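Local coordinates for Afp2 (Serratia entomophila, PDB 6RBN), which forms part of the sheath of the anti-feeding prophage, a phage-tail-like contractile injection system, and probably changes packing during contraction to drive the inner tube forward, at residues 114-119 against 149-154; 157-162 against 248-253; 102-107 against 176-181. One frame throughout, in Å; residues are numbered along the deposited sequence.

Contact 1: 114-119 against 149-154; sequences TAFTTV and EYPTSP
F116 sends its ring out from helix 112-122 to meet P151 and S153, on the loop that runs into strand 156-157. The first torsion sets this up: CG stands anti to the backbone N (chi1 177°), which carries the phenyl group off the helix toward the loop. S153 OG meets the ring at its edge, in the plane of the ring, 3.2 Å from F116 CE2. The next ring atom round, F116 CZ, is 3.9 Å from the same S153 OG. S153 turns its hydroxyl this way with OG set between its own backbone N and carbonyl carbon (chi1 67°). P151 brings its CG to 4.3 Å from F116 CD2; the hydroxyl and the proline methylene thus meet adjacent ring atoms, the first in the plane and the second obliquely. Helix 112-122 joins the parallel neighbours 102-105 and 127-129 in a beta-alpha-beta crossover, and F116 is where that crossover helix touches the approach to the next strand along, 156-157. F130 packs edge-to-face with the F116 ring, while I126 and F155 also touch it. Within the helix, T118 OG1 donates to T114 O one turn back at 3.1 Å; the donor lies in the carbonyl plane, at an angle of 147° at the oxygen. Further back on the loop, the carbonyl oxygen of Y150 is hydrogen-bonded to K220 NZ.

Contact 2: 157-162 against 248-253; sequences AVFYPW and RYIPVR
At the edge of the mixed sheet, the end of strand 156-157 and the loop after it meet the N-terminal part of helix 250-267, with I250 as the one residue of 248-253 that reaches across. Its CD1 does all the touching: it sits 3.7 Å from A157 CB and 4.0 Å from F159 CZ. I250 holds CG1 beside its backbone N and extends CD1 (chi2 171°), and that extension carries the terminal methyl across to A157 and the loop. F159 approaches from the opposite direction, and the methyl meets the far end of its ring obliquely. No hydrogen bond crosses; the join is purely apolar and buried. Strand 127-129 lies beside it, with F127 against I250 and L129 against F159. One turn further along the helix, R253 makes a cation-pi contact with W247 and a salt bridge to E14 of the neighbouring Afp3 chain. The contact ties the subtilisin-like part of the chain to the C-terminal part, an arrangement consistent with the myovirus tail sheath fold, in which the subtilisin-like alpha/beta domain packs against the C-terminal domain.

Contact 3: 102-107 against 176-181; sequences LIVAAG and IAAASI
L102 and I181 reach toward each other tip to tip, while V104, two residues further along the strand, meets the short side chain of A178 on the helix. L102 CD1 lies 4.1 Å from I181 CG2. The leucine gets there with CG beside its backbone N and a trans second torsion (chi2 170°); on I181 the touching branch is the one anti to the backbone N. V104 offers CG2, which rests 3.9 Å from A178 CB. With A178 ending at its CB, helix and strand come close here: the alpha carbons of V104 and A178 are the nearest pair, 7.2 Å apart. Passing along the strand from L102 to V104 means passing back along the helix from I181 to A178, so the two elements run in opposite senses. L129 of the adjacent strand touches all four of these side chains, and no hydrogen bond crosses between the segments. Inside the helix, S180 folds its OG back onto A177 O at 2.9 Å, coming from above the carbonyl plane, and I181 N reaches that oxygen from the same face at 3.2 Å. Between L102 and V104, I103 alternates to the other face of the sheet, where it packs on I126. A helix packed antiparallel over a strand of a largely parallel sheet is what is expected of a layered alpha/beta fold, consistent with the subtilisin-like domain.

In the fold
The helices of contacts 1 and 3, 112-122 and 173-187, lie on opposite faces of the same sheet: I103 CD1, on the strand whose L102 and V104 face helix 173-187, lies 4.2 Å from V119 CG2 of helix 112-122. Contact 2 sits at the sheet's edge, its centre about 10 Å from that of contact 3 and about 14 Å from that of contact 1. F159 CD2 bridges to contact 3, packing 3.6 Å from A177 CB, and Y150 CZ joins contact 1 to contact 2 at 3.6 Å from V158 CG1. Along the chain, 114-119 and 149-154 are nested between the segments of contact 3, whereas contact 2 interleaves with contact 3 and so brings in helix 250-267.

Contact 1: 114-119 against 149-154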
loop_
_atom_site.group_PDB
_atom_site.type_symbol
_atom_site.label_atom_id
_atom_site.label_comp_id
_atom_site.label_asym_id
_atom_site.label_seq_id
_atom_site.Cartn_x
_atom_site.Cartn_y
_atom_site.Cartn_z
ATOM N N THR C 114 -14.102 -60.435 77.006
ATOM C CA THR C 114 -13.338 -61.144 75.988
ATOM C C THR C 114 -13.784 -60.802 74.574
ATOM O O THR C 114 -13.042 -61.075 73.628
ATOM C CB THR C 114 -13.422 -62.658 76.205
ATOM O OG1 THR C 114 -12.574 -63.320 75.261
ATOM C CG2 THR C 114 -14.842 -63.154 76.040
ATOM N N ALA C 115 -14.965 -60.213 74.410
ATOM C CA ALA C 115 -15.402 -59.706 73.120
ATOM C C ALA C 115 -15.150 -58.216 72.963
ATOM O O ALA C 115 -15.209 -57.706 71.841
ATOM C CB ALA C 115 -16.888 -60.002 72.907
ATOM N N PHE C 116 -14.894 -57.509 74.064
ATOM C CA PHE C 116 -14.388 -56.146 73.981
ATOM C C PHE C 116 -12.994 -56.121 73.370
ATOM O O PHE C 116 -12.724 -55.342 72.453
ATOM C CB PHE C 116 -14.374 -55.517 75.371
ATOM C CG PHE C 116 -13.796 -54.147 75.411
ATOM C CD1 PHE C 116 -14.519 -53.068 74.950
ATOM C CD2 PHE C 116 -12.529 -53.934 75.924
ATOM C CE1 PHE C 116 -13.986 -51.808 74.991
ATOM C CE2 PHE C 116 -11.997 -52.677 75.964
ATOM C CZ PHE C 116 -12.723 -51.614 75.499
ATOM N N THR C 117 -12.101 -56.980 73.859
ATOM C CA THR C 117 -10.727 -57.010 73.372
ATOM C C THR C 117 -10.605 -57.580 71.964
ATOM O O THR C 117 -9.538 -57.447 71.356
ATOM C CB THR C 117 -9.852 -57.810 74.335
ATOM O OG1 THR C 117 -8.486 -57.746 73.909
ATOM C CG2 THR C 117 -10.296 -59.259 74.386
ATOM N N THR C 118 -11.655 -58.210 71.439
ATOM C CA THR C 118 -11.648 -58.636 70.044
ATOM C C THR C 118 -11.805 -57.444 69.111
ATOM O O THR C 118 -10.998 -57.250 68.195
ATOM C CB THR C 118 -12.757 -59.657 69.802
ATOM O OG1 THR C 118 -12.531 -60.809 70.623
ATOM C CG2 THR C 118 -12.789 -60.078 68.349
ATOM N N VAL C 119 -12.831 -56.620 69.338
ATOM C CA VAL C 119 -13.102 -55.506 68.436
ATOM C C VAL C 119 -12.123 -54.354 68.619
ATOM O O VAL C 119 -12.028 -53.493 67.738
ATOM C CB VAL C 119 -14.544 -54.999 68.605
ATOM C CG1 VAL C 119 -15.528 -56.104 68.292
ATOM C CG2 VAL C 119 -14.772 -54.469 69.999
ATOM N N GLU C 149 -9.899 -58.618 86.829
ATOM C CA GLU C 149 -10.746 -59.184 85.789
ATOM C C GLU C 149 -10.922 -58.257 84.597
ATOM O O GLU C 149 -11.512 -58.671 83.595
ATOM C CB GLU C 149 -12.127 -59.534 86.346
ATOM C CG GLU C 149 -12.951 -58.329 86.744
ATOM C CD GLU C 149 -14.324 -58.710 87.259
ATOM O OE1 GLU C 149 -14.628 -59.917 87.307
ATOM O OE2 GLU C 149 -15.100 -57.800 87.615
ATOM N N TYR C 150 -10.437 -57.054 84.677
ATOM C CA TYR C 150 -10.655 -56.030 83.672
ATOM C C TYR C 150 -9.491 -55.976 82.692
ATOM O O TYR C 150 -8.365 -56.342 83.038
ATOM C CB TYR C 150 -10.825 -54.672 84.339
ATOM C CG TYR C 150 -12.004 -54.631 85.266
ATOM C CD1 TYR C 150 -13.291 -54.520 84.770
ATOM C CD2 TYR C 150 -11.831 -54.713 86.639
ATOM C CE1 TYR C 150 -14.371 -54.489 85.612
ATOM C CE2 TYR C 150 -12.908 -54.684 87.491
ATOM C CZ TYR C 150 -14.174 -54.571 86.972
ATOM O OH TYR C 150 -15.251 -54.543 87.818
ATOM N N PRO C 151 -9.738 -55.534 81.451
ATOM C CA PRO C 151 -8.634 -55.367 80.494
ATOM C C PRO C 151 -7.687 -54.230 80.852
ATOM O O PRO C 151 -7.947 -53.458 81.777
ATOM C CB PRO C 151 -9.360 -55.084 79.174
ATOM C CG PRO C 151 -10.708 -55.673 79.350
ATOM C CD PRO C 151 -11.050 -55.458 80.784
ATOM N N THR C 152 -6.578 -54.120 80.123
ATOM C CA THR C 152 -5.603 -53.060 80.342
ATOM C C THR C 152 -5.601 -52.098 79.153
ATOM O O THR C 152 -4.696 -51.271 78.998
ATOM C CB THR C 152 -4.220 -53.678 80.587
ATOM O OG1 THR C 152 -4.383 -54.874 81.354
ATOM C CG2 THR C 152 -3.339 -52.763 81.445
ATOM N N SER C 153 -6.619 -52.191 78.311
ATOM C CA SER C 153 -6.732 -51.368 77.123
ATOM C C SER C 153 -7.112 -49.938 77.499
ATOM O O SER C 153 -7.791 -49.714 78.501
ATOM C CB SER C 153 -7.786 -51.942 76.186
ATOM O OG SER C 153 -9.068 -51.832 76.768
ATOM N N PRO C 154 -6.697 -48.949 76.705
ATOM C CA PRO C 154 -7.104 -47.562 76.955
ATOM C C PRO C 154 -8.504 -47.209 76.484
ATOM O O PRO C 154 -8.816 -46.022 76.389
ATOM C CB PRO C 154 -6.067 -46.767 76.159
ATOM C CG PRO C 154 -5.675 -47.653 75.067
ATOM C CD PRO C 154 -5.681 -49.032 75.641
#

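Contact 2: 157-162 against 248-253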
loop_
_atom_site.group_PDB
_atom_site.type_symbol
_atom_site.label_atom_id
_atom_site.label_comp_id
_atom_site.label_asym_id
_atom_site.label_seq_id
_atom_site.Cartn_x
_atom_site.Cartn_y
_atom_site.Cartn_z
ATOM N N ALA C 157 -13.410 -48.014 80.936
ATOM C CA ALA C 157 -13.429 -47.537 82.310
ATOM C C ALA C 157 -14.472 -48.342 83.072
ATOM O O ALA C 157 -15.339 -48.979 82.473
ATOM C CB ALA C 157 -13.718 -46.041 82.380
ATOM N N VAL C 158 -14.396 -48.310 84.400
ATOM C CA VAL C 158 -15.043 -49.326 85.220
ATOM C C VAL C 158 -16.287 -48.805 85.934
ATOM O O VAL C 158 -17.314 -49.481 85.908
ATOM C CB VAL C 158 -14.029 -49.934 86.210
ATOM C CG1 VAL C 158 -14.686 -50.994 87.062
ATOM C CG2 VAL C 158 -12.901 -50.540 85.437
ATOM N N PHE C 159 -16.223 -47.630 86.583
ATOM C CA PHE C 159 -17.379 -46.978 87.220
ATOM C C PHE C 159 -18.045 -47.829 88.299
ATOM O O PHE C 159 -19.061 -48.458 88.020
ATOM C CB PHE C 159 -18.413 -46.539 86.180
ATOM C CG PHE C 159 -17.903 -45.506 85.236
ATOM C CD1 PHE C 159 -17.816 -44.182 85.623
ATOM C CD2 PHE C 159 -17.499 -45.859 83.962
ATOM C CE1 PHE C 159 -17.340 -43.230 84.755
ATOM C CE2 PHE C 159 -17.029 -44.913 83.091
ATOM C CZ PHE C 159 -16.946 -43.596 83.487
ATOM N N TYR C 160 -17.427 -47.934 89.490
ATOM C CA TYR C 160 -17.837 -48.936 90.481
ATOM C C TYR C 160 -19.276 -48.833 91.001
ATOM O O TYR C 160 -20.038 -49.789 90.770
ATOM C CB TYR C 160 -16.819 -48.966 91.629
ATOM C CG TYR C 160 -17.326 -49.592 92.909
ATOM C CD1 TYR C 160 -17.577 -50.949 93.001
ATOM C CD2 TYR C 160 -17.522 -48.815 94.040
ATOM C CE1 TYR C 160 -18.040 -51.508 94.173
ATOM C CE2 TYR C 160 -17.974 -49.365 95.217
ATOM C CZ TYR C 160 -18.229 -50.709 95.276
ATOM O OH TYR C 160 -18.680 -51.258 96.450
ATOM N N PRO C 161 -19.711 -47.778 91.716
ATOM C CA PRO C 161 -20.884 -47.942 92.594
ATOM C C PRO C 161 -22.220 -48.085 91.878
ATOM O O PRO C 161 -22.618 -47.251 91.062
ATOM C CB PRO C 161 -20.886 -46.644 93.417
ATOM C CG PRO C 161 -19.575 -46.014 93.182
ATOM C CD PRO C 161 -19.231 -46.391 91.784
ATOM N N TRP C 162 -22.921 -49.163 92.215
ATOM C CA TRP C 162 -24.188 -49.503 91.585
ATOM C C TRP C 162 -25.293 -48.544 92.003
ATOM O O TRP C 162 -25.209 -47.871 93.032
ATOM C CB TRP C 162 -24.567 -50.938 91.947
ATOM C CG TRP C 162 -23.797 -51.962 91.183
ATOM C CD1 TRP C 162 -22.503 -52.327 91.383
ATOM C CD2 TRP C 162 -24.310 -52.844 90.180
ATOM N NE1 TRP C 162 -22.152 -53.326 90.512
ATOM C CE2 TRP C 162 -23.249 -53.671 89.770
ATOM C CE3 TRP C 162 -25.556 -52.993 89.567
ATOM C CZ2 TRP C 162 -23.393 -54.632 88.781
ATOM C CZ3 TRP C 162 -25.697 -53.953 88.586
ATOM C CH2 TRP C 162 -24.624 -54.758 88.200
ATOM N N ARG C 248 -4.354 -41.737 79.392
ATOM C CA ARG C 248 -5.155 -41.438 80.566
ATOM C C ARG C 248 -6.343 -40.596 80.092
ATOM O O ARG C 248 -6.419 -40.234 78.917
ATOM C CB ARG C 248 -4.270 -40.718 81.586
ATOM C CG ARG C 248 -4.751 -40.593 83.007
ATOM C CD ARG C 248 -3.746 -39.810 83.831
ATOM N NE ARG C 248 -2.474 -40.505 83.987
ATOM C CZ ARG C 248 -1.308 -40.051 83.545
ATOM N NH1 ARG C 248 -1.241 -38.887 82.917
ATOM N NH2 ARG C 248 -0.204 -40.756 83.739
ATOM N N TYR C 249 -7.283 -40.275 80.993
ATOM C CA TYR C 249 -8.303 -39.252 80.752
ATOM C C TYR C 249 -9.270 -39.522 79.602
ATOM O O TYR C 249 -8.991 -39.129 78.467
ATOM C CB TYR C 249 -7.685 -37.858 80.567
ATOM C CG TYR C 249 -7.012 -37.337 81.806
ATOM C CD1 TYR C 249 -7.747 -37.060 82.947
ATOM C CD2 TYR C 249 -5.655 -37.062 81.816
ATOM C CE1 TYR C 249 -7.143 -36.573 84.078
ATOM C CE2 TYR C 249 -5.041 -36.565 82.943
ATOM C CZ TYR C 249 -5.791 -36.323 84.070
ATOM O OH TYR C 249 -5.180 -35.830 85.197
ATOM N N ILE C 250 -10.351 -40.257 79.883
ATOM C CA ILE C 250 -11.528 -40.511 79.029
ATOM C C ILE C 250 -11.888 -39.382 78.053
ATOM O O ILE C 250 -12.228 -39.703 76.902
ATOM C CB ILE C 250 -12.751 -40.864 79.909
ATOM C CG1 ILE C 250 -12.500 -42.112 80.742
ATOM C CG2 ILE C 250 -14.023 -41.108 79.101
ATOM C CD1 ILE C 250 -13.575 -42.350 81.768
ATOM N N PRO C 251 -11.836 -38.033 78.424
ATOM C CA PRO C 251 -11.892 -36.989 77.381
ATOM C C PRO C 251 -10.946 -37.148 76.201
ATOM O O PRO C 251 -11.407 -37.162 75.058
ATOM C CB PRO C 251 -11.537 -35.716 78.150
ATOM C CG PRO C 251 -12.012 -35.950 79.438
ATOM C CD PRO C 251 -11.886 -37.384 79.752
ATOM N N VAL C 252 -9.640 -37.286 76.443
ATOM C CA VAL C 252 -8.703 -37.290 75.323
ATOM C C VAL C 252 -8.672 -38.613 74.581
ATOM O O VAL C 252 -8.062 -38.687 73.510
ATOM C CB VAL C 252 -7.265 -36.932 75.744
ATOM C CG1 VAL C 252 -7.252 -35.648 76.548
ATOM C CG2 VAL C 252 -6.603 -38.057 76.484
ATOM N N ARG C 253 -9.310 -39.659 75.102
ATOM C CA ARG C 253 -9.474 -40.855 74.286
ATOM C C ARG C 253 -10.698 -40.740 73.387
ATOM O O ARG C 253 -10.611 -40.989 72.182
ATOM C CB ARG C 253 -9.597 -42.114 75.145
ATOM C CG ARG C 253 -9.649 -43.336 74.258
ATOM C CD ARG C 253 -8.270 -43.541 73.686
ATOM N NE ARG C 253 -8.239 -44.293 72.444
ATOM C CZ ARG C 253 -8.250 -43.700 71.258
ATOM N NH1 ARG C 253 -8.266 -42.382 71.195
ATOM N NH2 ARG C 253 -8.226 -44.402 70.144
#

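Contact 3: 102-107 against 176-181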
loop_
_atom_site.group_PDB
_atom_site.type_symbol
_atom_site.label_atom_id
_atom_site.label_comp_id
_atom_site.label_asym_id
_atom_site.label_seq_id
_atom_site.Cartn_x
_atom_site.Cartn_y
_atom_site.Cartn_z
ATOM N N LEU C 102 -20.236 -46.682 71.780
ATOM C CA LEU C 102 -20.111 -47.133 73.157
ATOM C C LEU C 102 -20.529 -48.590 73.279
ATOM O O LEU C 102 -21.496 -49.022 72.649
ATOM C CB LEU C 102 -20.972 -46.281 74.089
ATOM C CG LEU C 102 -20.547 -44.840 74.339
ATOM C CD1 LEU C 102 -21.649 -44.110 75.063
ATOM C CD2 LEU C 102 -19.282 -44.834 75.166
ATOM N N ILE C 103 -19.798 -49.343 74.091
ATOM C CA ILE C 103 -20.210 -50.678 74.511
ATOM C C ILE C 103 -20.485 -50.604 76.004
ATOM O O ILE C 103 -19.562 -50.441 76.810
ATOM C CB ILE C 103 -19.161 -51.746 74.185
ATOM C CG1 ILE C 103 -19.010 -51.891 72.675
ATOM C CG2 ILE C 103 -19.548 -53.077 74.796
ATOM C CD1 ILE C 103 -17.884 -52.796 72.271
ATOM N N VAL C 104 -21.751 -50.715 76.374
ATOM C CA VAL C 104 -22.194 -50.512 77.743
ATOM C C VAL C 104 -22.520 -51.886 78.316
ATOM O O VAL C 104 -23.548 -52.483 77.985
ATOM C CB VAL C 104 -23.398 -49.568 77.812
ATOM C CG1 VAL C 104 -23.866 -49.414 79.231
ATOM C CG2 VAL C 104 -23.041 -48.221 77.225
ATOM N N ALA C 105 -21.636 -52.397 79.169
ATOM C CA ALA C 105 -21.853 -53.671 79.847
ATOM C C ALA C 105 -22.902 -53.456 80.927
ATOM O O ALA C 105 -22.606 -52.985 82.023
ATOM C CB ALA C 105 -20.553 -54.203 80.429
ATOM N N ALA C 106 -24.150 -53.790 80.610
ATOM C CA ALA C 106 -25.271 -53.541 81.513
ATOM C C ALA C 106 -25.418 -54.729 82.462
ATOM O O ALA C 106 -26.290 -55.587 82.313
ATOM C CB ALA C 106 -26.547 -53.292 80.722
ATOM N N GLY C 107 -24.543 -54.769 83.464
ATOM C CA GLY C 107 -24.551 -55.848 84.432
ATOM C C GLY C 107 -24.027 -57.143 83.854
ATOM O O GLY C 107 -24.632 -58.202 84.034
ATOM N N ILE C 176 -25.219 -45.447 84.381
ATOM C CA ILE C 176 -25.085 -44.142 85.012
ATOM C C ILE C 176 -23.994 -43.342 84.317
ATOM O O ILE C 176 -24.134 -42.134 84.089
ATOM C CB ILE C 176 -24.806 -44.319 86.515
ATOM C CG1 ILE C 176 -25.960 -45.069 87.176
ATOM C CG2 ILE C 176 -24.612 -42.989 87.200
ATOM C CD1 ILE C 176 -25.658 -45.524 88.577
ATOM N N ALA C 177 -22.908 -44.010 83.932
ATOM C CA ALA C 177 -21.855 -43.346 83.178
ATOM C C ALA C 177 -22.282 -43.060 81.748
ATOM O O ALA C 177 -21.873 -42.045 81.178
ATOM C CB ALA C 177 -20.593 -44.195 83.184
ATOM N N ALA C 178 -23.101 -43.928 81.154
ATOM C CA ALA C 178 -23.529 -43.729 79.776
ATOM C C ALA C 178 -24.538 -42.602 79.636
ATOM O O ALA C 178 -24.653 -42.023 78.554
ATOM C CB ALA C 178 -24.118 -45.018 79.212
ATOM N N ALA C 179 -25.271 -42.276 80.700
ATOM C CA ALA C 179 -26.217 -41.172 80.661
ATOM C C ALA C 179 -25.576 -39.830 80.961
ATOM O O ALA C 179 -26.138 -38.797 80.585
ATOM C CB ALA C 179 -27.354 -41.413 81.651
ATOM N N SER C 180 -24.431 -39.813 81.636
ATOM C CA SER C 180 -23.680 -38.576 81.775
ATOM C C SER C 180 -22.853 -38.270 80.539
ATOM O O SER C 180 -22.480 -37.112 80.333
ATOM C CB SER C 180 -22.774 -38.636 83.002
ATOM O OG SER C 180 -21.765 -39.609 82.837
ATOM N N ILE C 181 -22.554 -39.280 79.720
ATOM C CA ILE C 181 -21.860 -39.052 78.456
ATOM C C ILE C 181 -22.785 -38.366 77.455
ATOM O O ILE C 181 -22.352 -37.495 76.689
ATOM C CB ILE C 181 -21.294 -40.387 77.930
ATOM C CG1 ILE C 181 -20.085 -40.809 78.762
ATOM C CG2 ILE C 181 -20.895 -40.334 76.475
ATOM C CD1 ILE C 181 -19.595 -42.194 78.450
#